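Local coordinates for periplasmic branched-chain amino acid-binding protein (Burkholderia mallei, PDB 3I09) that probably binds branched-chain amino acids or related small carboxylates in the periplasm for an ABC transporter, and here holds acetoacetic acid in its ligand pocket, at residues V118-D123 with I314-A319; S328-M333 with P358-F363. All coordinates share one frame; numbering follows the deposited sequence.

Interaction 1. Residues V118-D123 with I314-A319. With AAE (acetoacetic acid), chain C; EDO (1,2-ethanediol), chain M.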
loop_
_atom_site.group_PDB
_atom_site.type_symbol
_atom_site.label_atom_id
_atom_site.label_comp_id
_atom_site.label_asym_id
_atom_site.label_seq_id
_atom_site.Cartn_x
_atom_site.Cartn_y
_atom_site.Cartn_z
ATOM N N VAL A 118 -11.832 5.473 1.431
ATOM C CA VAL A 118 -10.687 6.250 1.048
ATOM C C VAL A 118 -9.529 5.274 0.843
ATOM O O VAL A 118 -9.269 4.448 1.726
ATOM C CB VAL A 118 -10.326 7.271 2.132
ATOM C CG1 VAL A 118 -9.045 8.047 1.751
ATOM C CG2 VAL A 118 -11.508 8.216 2.341
ATOM N N HIS A 119 -8.823 5.404 -0.291
ATOM C CA HIS A 119 -7.639 4.590 -0.560
ATOM C C HIS A 119 -6.450 5.534 -0.466
ATOM O O HIS A 119 -6.238 6.392 -1.316
ATOM C CB HIS A 119 -7.749 3.869 -1.914
ATOM C CG HIS A 119 -6.887 2.627 -2.010
ATOM N ND1 HIS A 119 -6.749 1.916 -3.181
ATOM C CD2 HIS A 119 -6.197 1.934 -1.073
ATOM C CE1 HIS A 119 -5.950 0.883 -2.979
ATOM N NE2 HIS A 119 -5.602 0.862 -1.706
ATOM N N TYR A 120 -5.701 5.397 0.627
ATOM C CA TYR A 120 -4.893 6.496 1.108
ATOM C C TYR A 120 -3.453 6.576 0.597
ATOM O O TYR A 120 -2.958 7.693 0.361
ATOM C CB TYR A 120 -4.879 6.538 2.634
ATOM C CG TYR A 120 -4.465 7.876 3.236
ATOM C CD1 TYR A 120 -5.410 8.872 3.482
ATOM C CD2 TYR A 120 -3.139 8.102 3.662
ATOM C CE1 TYR A 120 -5.049 10.076 4.091
ATOM C CE2 TYR A 120 -2.761 9.323 4.251
ATOM C CZ TYR A 120 -3.734 10.294 4.486
ATOM O OH TYR A 120 -3.410 11.507 5.052
ATOM N N ALA A 121 -2.773 5.435 0.489
ATOM C CA ALA A 121 -1.302 5.427 0.320
ATOM C C ALA A 121 -0.769 5.144 -1.076
ATOM O O ALA A 121 0.154 5.826 -1.548
ATOM C CB ALA A 121 -0.657 4.482 1.326
ATOM N N TYR A 122 -1.307 4.128 -1.719
ATOM C CA TYR A 122 -0.847 3.675 -3.038
ATOM C C TYR A 122 -1.928 2.768 -3.619
ATOM O O TYR A 122 -2.808 2.343 -2.904
ATOM C CB TYR A 122 0.468 2.903 -2.978
ATOM C CG TYR A 122 0.337 1.529 -2.419
ATOM C CD1 TYR A 122 0.047 1.332 -1.072
ATOM C CD2 TYR A 122 0.339 0.411 -3.250
ATOM C CE1 TYR A 122 -0.142 0.032 -0.547
ATOM C CE2 TYR A 122 0.194 -0.890 -2.729
ATOM C CZ TYR A 122 -0.075 -1.070 -1.399
ATOM O OH TYR A 122 -0.248 -2.353 -0.907
ATOM N N ASP A 123 -1.857 2.483 -4.907
ATOM C CA ASP A 123 -2.642 1.374 -5.463
ATOM C C ASP A 123 -1.910 0.736 -6.614
ATOM O O ASP A 123 -0.827 1.176 -7.026
ATOM C CB ASP A 123 -4.105 1.752 -5.833
ATOM C CG ASP A 123 -4.227 2.727 -6.992
ATOM O OD1 ASP A 123 -3.386 2.710 -7.904
ATOM O OD2 ASP A 123 -5.218 3.513 -6.961
ATOM N N ILE A 314 -4.938 17.911 2.332
ATOM C CA ILE A 314 -3.999 17.202 3.229
ATOM C C ILE A 314 -2.586 17.794 3.024
ATOM O O ILE A 314 -2.140 18.032 1.881
ATOM C CB ILE A 314 -4.007 15.716 2.943
ATOM C CG1 ILE A 314 -5.379 15.130 3.313
ATOM C CG2 ILE A 314 -2.828 15.019 3.731
ATOM C CD1 ILE A 314 -5.740 13.814 2.678
ATOM N N ASP A 315 -1.883 18.123 4.108
ATOM C CA ASP A 315 -0.532 18.639 3.978
ATOM C C ASP A 315 0.219 18.359 5.266
ATOM O O ASP A 315 0.138 19.130 6.222
ATOM C CB ASP A 315 -0.520 20.167 3.695
ATOM C CG ASP A 315 0.872 20.714 3.372
ATOM O OD1 ASP A 315 1.879 19.968 3.324
ATOM O OD2 ASP A 315 0.964 21.944 3.109
ATOM N N ASP A 316 0.895 17.228 5.302
ATOM C CA ASP A 316 1.651 16.839 6.472
ATOM C C ASP A 316 2.990 16.207 6.037
ATOM O O ASP A 316 3.362 16.273 4.856
ATOM C CB ASP A 316 0.783 15.973 7.390
ATOM C CG ASP A 316 0.373 14.633 6.761
ATOM O OD1 ASP A 316 0.999 14.195 5.779
ATOM O OD2 ASP A 316 -0.551 13.982 7.301
ATOM N N PHE A 317 3.725 15.631 7.006
ATOM C CA PHE A 317 5.021 15.030 6.739
ATOM C C PHE A 317 4.937 13.856 5.726
ATOM O O PHE A 317 5.952 13.488 5.122
ATOM C CB PHE A 317 5.632 14.495 8.050
ATOM C CG PHE A 317 5.037 13.199 8.459
ATOM C CD1 PHE A 317 3.847 13.148 9.155
ATOM C CD2 PHE A 317 5.619 12.017 8.060
ATOM C CE1 PHE A 317 3.257 11.933 9.442
ATOM C CE2 PHE A 317 5.028 10.797 8.382
ATOM C CZ PHE A 317 3.847 10.777 9.073
ATOM N N TYR A 318 3.748 13.271 5.595
ATOM C CA TYR A 318 3.509 12.136 4.692
ATOM C C TYR A 318 3.256 12.602 3.247
ATOM O O TYR A 318 3.916 12.136 2.332
ATOM C CB TYR A 318 2.359 11.248 5.214
ATOM C CG TYR A 318 2.017 10.172 4.219
ATOM C CD1 TYR A 318 2.908 9.100 3.995
ATOM C CD2 TYR A 318 0.845 10.228 3.473
ATOM C CE1 TYR A 318 2.636 8.125 3.023
ATOM C CE2 TYR A 318 0.564 9.251 2.465
ATOM C CZ TYR A 318 1.483 8.218 2.248
ATOM O OH TYR A 318 1.186 7.289 1.255
ATOM N N ALA A 319 2.340 13.550 3.057
ATOM C CA ALA A 319 1.916 13.943 1.728
ATOM C C ALA A 319 1.242 15.280 1.710
ATOM O O ALA A 319 0.702 15.734 2.714
ATOM C CB ALA A 319 0.958 12.887 1.108
HETATM O O1 AAE C . -2.840 -5.414 -1.361
HETATM C C2 AAE C . -2.116 -6.345 -0.966
HETATM O O3 AAE C . -2.561 -7.493 -0.741
HETATM C C4 AAE C . -0.627 -6.084 -0.813
HETATM C C5 AAE C . -0.287 -5.655 0.587
HETATM O O8 AAE C . -1.179 -5.327 1.406
HETATM C C9 AAE C . 1.178 -5.492 0.868
HETATM C C1 EDO M . 5.667 18.751 5.241
HETATM O O1 EDO M . 6.455 17.649 4.792
HETATM C C2 EDO M . 5.314 18.629 6.716
HETATM O O2 EDO M . 5.904 19.707 7.441
#
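Tyr120 and Tyr318 bring together two parts of a type I periplasmic binding protein fold. Residues 118-123 run off strand 117-119, at one edge of the six-stranded sheet, toward the ligand pocket. Residues 314-319 hold the short strand 314-315 and the turn that leads to strand 320-323. Apolar and aromatic contacts carry the interface. The two tyrosines slide past each other in opposite directions. Their planes are nearly parallel, at 22°, but the rings barely overlap, with centroids 5.9 Å apart. Tyr120 CE2 touches Tyr318 CE2 at 3.8 Å. Tyr120 also meets Ile314 tip to tip, its OH lying 3.8 Å from Ile314 CG2. Tyr120 CG lies anti to the backbone N (chi1 -161°), and the ring leads on from it toward Ile314. Tyr318 instead ends on Ala121, its OH 3.2 Å from Ala121 CA and 3.4 Å from Ala121 CB.

The polar ends of these buried rings find partners in other parts of the chain. Tyr120 OH hydrogen-bonds with Ser285 OG and Thr289 OG1 of helix 278-297, and Ser285 OG also with Asp316 OD2. Tyr318 OH hydrogen-bonds with Ser252 OG. The segment carrying Ala121 continues into Tyr122 of the acetoacetate pocket, whose OH is 3.6 Å from ligand atom C5.

Hydrogen bonds within 314-319 shape the turn that presents Tyr318. Asp316 builds an Asx turn and a wider Asx motif with a single oxygen. Tyr318 N approaches OD1 from above the carboxylate plane, while Ala319 N donates to the same OD1 at 3.1 Å, nearly along its C-O axis.

Interaction 2. Residues S328-M333 with P358-F363. With EDO (1,2-ethanediol), chain H.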
loop_
_atom_site.group_PDB
_atom_site.type_symbol
_atom_site.label_atom_id
_atom_site.label_comp_id
_atom_site.label_asym_id
_atom_site.label_seq_id
_atom_site.Cartn_x
_atom_site.Cartn_y
_atom_site.Cartn_z
ATOM N N SER A 328 -9.770 7.869 -3.985
ATOM C CA SER A 328 -8.327 7.901 -3.944
ATOM C C SER A 328 -7.815 9.190 -3.316
ATOM O O SER A 328 -8.258 10.268 -3.672
ATOM C CB SER A 328 -7.717 7.785 -5.341
ATOM O OG SER A 328 -7.890 6.473 -5.816
HETATM N N MSE A 329 -6.853 9.058 -2.417
HETATM C CA MSE A 329 -6.063 10.209 -1.962
HETATM C C MSE A 329 -4.978 10.456 -2.987
HETATM O O MSE A 329 -4.074 9.636 -3.154
HETATM C CB MSE A 329 -5.464 9.957 -0.550
HETATM C CG MSE A 329 -5.156 11.270 0.223
HETATM SE SE MSE A 329 -3.501 12.029 -0.356
HETATM C CE MSE A 329 -2.320 11.057 0.861
ATOM N N ILE A 330 -5.088 11.589 -3.705
ATOM C CA ILE A 330 -4.164 11.966 -4.757
ATOM C C ILE A 330 -2.954 12.694 -4.181
ATOM O O ILE A 330 -3.079 13.739 -3.518
ATOM C CB ILE A 330 -4.897 12.829 -5.829
ATOM C CG1 ILE A 330 -6.141 12.088 -6.358
ATOM C CG2 ILE A 330 -3.931 13.147 -6.975
ATOM C CD1 ILE A 330 -5.847 10.757 -7.046
ATOM N N HIS A 331 -1.786 12.099 -4.384
ATOM C CA HIS A 331 -0.517 12.610 -3.916
ATOM C C HIS A 331 0.593 12.089 -4.841
ATOM O O HIS A 331 0.468 11.007 -5.455
ATOM C CB HIS A 331 -0.266 12.225 -2.437
ATOM C CG HIS A 331 -0.323 10.733 -2.154
ATOM N ND1 HIS A 331 -1.450 9.964 -2.377
ATOM C CD2 HIS A 331 0.603 9.892 -1.640
ATOM C CE1 HIS A 331 -1.190 8.704 -2.071
ATOM N NE2 HIS A 331 0.036 8.637 -1.588
ATOM N N ASP A 332 1.674 12.847 -4.913
ATOM C CA ASP A 332 2.814 12.474 -5.746
ATOM C C ASP A 332 3.358 11.109 -5.320
ATOM O O ASP A 332 3.378 10.771 -4.134
ATOM C CB ASP A 332 3.953 13.475 -5.602
ATOM C CG ASP A 332 3.655 14.848 -6.205
ATOM O OD1 ASP A 332 2.617 15.061 -6.888
ATOM O OD2 ASP A 332 4.529 15.730 -5.958
HETATM N N MSE A 333 3.821 10.353 -6.300
HETATM C CA MSE A 333 4.482 9.090 -6.083
HETATM C C MSE A 333 5.951 9.245 -6.516
HETATM O O MSE A 333 6.303 10.218 -7.225
HETATM C CB MSE A 333 3.772 7.990 -6.879
HETATM C CG MSE A 333 2.329 7.760 -6.484
HETATM SE SE MSE A 333 2.084 7.016 -4.652
HETATM C CE MSE A 333 2.632 5.289 -4.994
ATOM N N PRO A 358 3.790 13.028 -10.775
ATOM C CA PRO A 358 2.747 13.871 -10.188
ATOM C C PRO A 358 1.480 13.082 -9.877
ATOM O O PRO A 358 1.085 12.189 -10.635
ATOM C CB PRO A 358 2.465 14.931 -11.284
ATOM C CG PRO A 358 3.677 14.938 -12.154
ATOM C CD PRO A 358 4.202 13.505 -12.113
ATOM N N GLY A 359 0.859 13.431 -8.758
ATOM C CA GLY A 359 -0.321 12.765 -8.282
ATOM C C GLY A 359 -1.398 12.622 -9.327
ATOM O O GLY A 359 -1.909 11.538 -9.535
ATOM N N GLU A 360 -1.698 13.709 -10.012
ATOM C CA GLU A 360 -2.722 13.678 -11.065
ATOM C C GLU A 360 -2.387 12.681 -12.193
ATOM O O GLU A 360 -3.301 12.168 -12.880
ATOM C CB GLU A 360 -2.919 15.079 -11.660
ATOM C CG GLU A 360 -3.250 16.203 -10.650
ATOM C CD GLU A 360 -4.595 16.024 -9.944
ATOM O OE1 GLU A 360 -5.398 15.160 -10.381
ATOM O OE2 GLU A 360 -4.826 16.752 -8.936
ATOM N N GLN A 361 -1.102 12.370 -12.368
ATOM C CA GLN A 361 -0.682 11.423 -13.378
ATOM C C GLN A 361 -0.483 10.008 -12.881
ATOM O O GLN A 361 -0.430 9.095 -13.689
ATOM C CB GLN A 361 0.611 11.931 -14.048
ATOM C CG GLN A 361 0.426 13.346 -14.590
ATOM C CD GLN A 361 1.712 13.995 -15.035
ATOM O OE1 GLN A 361 2.701 13.321 -15.350
ATOM N NE2 GLN A 361 1.703 15.328 -15.086
ATOM N N ALA A 362 -0.425 9.802 -11.565
ATOM C CA ALA A 362 -0.032 8.513 -11.009
ATOM C C ALA A 362 -1.164 7.488 -10.934
ATOM O O ALA A 362 -0.940 6.270 -11.007
ATOM C CB ALA A 362 0.552 8.742 -9.614
ATOM N N PHE A 363 -2.390 7.981 -10.794
ATOM C CA PHE A 363 -3.539 7.134 -10.519
ATOM C C PHE A 363 -4.494 7.022 -11.718
ATOM O O PHE A 363 -4.289 7.653 -12.768
ATOM C CB PHE A 363 -4.259 7.682 -9.272
ATOM C CG PHE A 363 -3.420 7.596 -8.014
ATOM C CD1 PHE A 363 -3.361 6.428 -7.307
ATOM C CD2 PHE A 363 -2.660 8.685 -7.580
ATOM C CE1 PHE A 363 -2.563 6.306 -6.169
ATOM C CE2 PHE A 363 -1.858 8.584 -6.446
ATOM C CZ PHE A 363 -1.817 7.427 -5.728
HETATM C C1 EDO H . -1.410 15.806 -5.408
HETATM O O1 EDO H . -0.453 15.388 -6.383
HETATM C C2 EDO H . -1.811 17.250 -5.611
HETATM O O2 EDO H . -1.648 17.999 -4.403
#
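Phe363 and Ile330 form the tight side of a strand-to-helix contact in the type I periplasmic binding protein fold. Strand 329-338 belongs to the antiparallel sheet. The short helix 359-362 follows its neighbour, strand 351-357, and folds back over residues 328-333.

On the buried side, three side chains of 328-333 touch Phe363. Ile330 slides past it in the opposite direction and sets CD1 3.8 Å from Phe363 CD2. His331 crosses it obliquely, the ring planes turned by 34°, with CE1 near CZ. Met333, a selenomethionine bent at chi2 and chi3, crosses at about a right angle in a Met-aromatic contact, its SE 4.1 Å from Phe363 CZ. Its CG also packs on Ala362 CB. The edge of the Phe363 ring is met in plane by His331 O. Gly359 has no side chain, and its backbone comes close to the strand: Ile330 CG2 lies 3.5 Å from Gly359 C. Helix 124-137 adds Ala126 against Phe363 and Met333.

His331 is held at both ring nitrogens. ND1 donates to Met329 O, which lies in the ring plane, while ND1 stands above the carbonyl plane. NE2 hydrogen-bonds with Ala121 O. The methyl CE of Met329, also a selenomethionine, sits over one ring face, toward the rim.

The outer side is looser. Pro358 and Glu360 are exposed, and Asp332 is partly so. Glu360 lays its CD near Ile330 CG2, while OE2 hydrogen-bonds with Tyr322 OH. A 1,2-ethanediol, probably from the crystallisation liquor, donates a weak bond to Asp332 OD1. The same oxygen accepts the direct polar link between the segments, at the start of the helix: Gly359 N donates to Asp332 OD1 at 3.0 Å, on the anti side of the carboxylate.

How the interactions relate
Interaction 1 and interaction 2 are neighbours, with centres about 9 Å apart, on the same side of the chain's centre. They come in series along the chain, 118-123 with 314-319 closing before 328-333 with 358-363 opens. Both reach the antiparallel sheet, in which strand 320-323 pairs with both 314-315 and 329-338. Two probable hydrogen bonds join them directly: His119 O to Met329 N at 2.9 Å, and Ala121 O to His331 NE2 at 2.8 Å. His331 of interaction 2 thus reaches into interaction 1. Together the contacts tie the chain leading to Tyr122 of the acetoacetate pocket to this sheet and to the short helix 359-362.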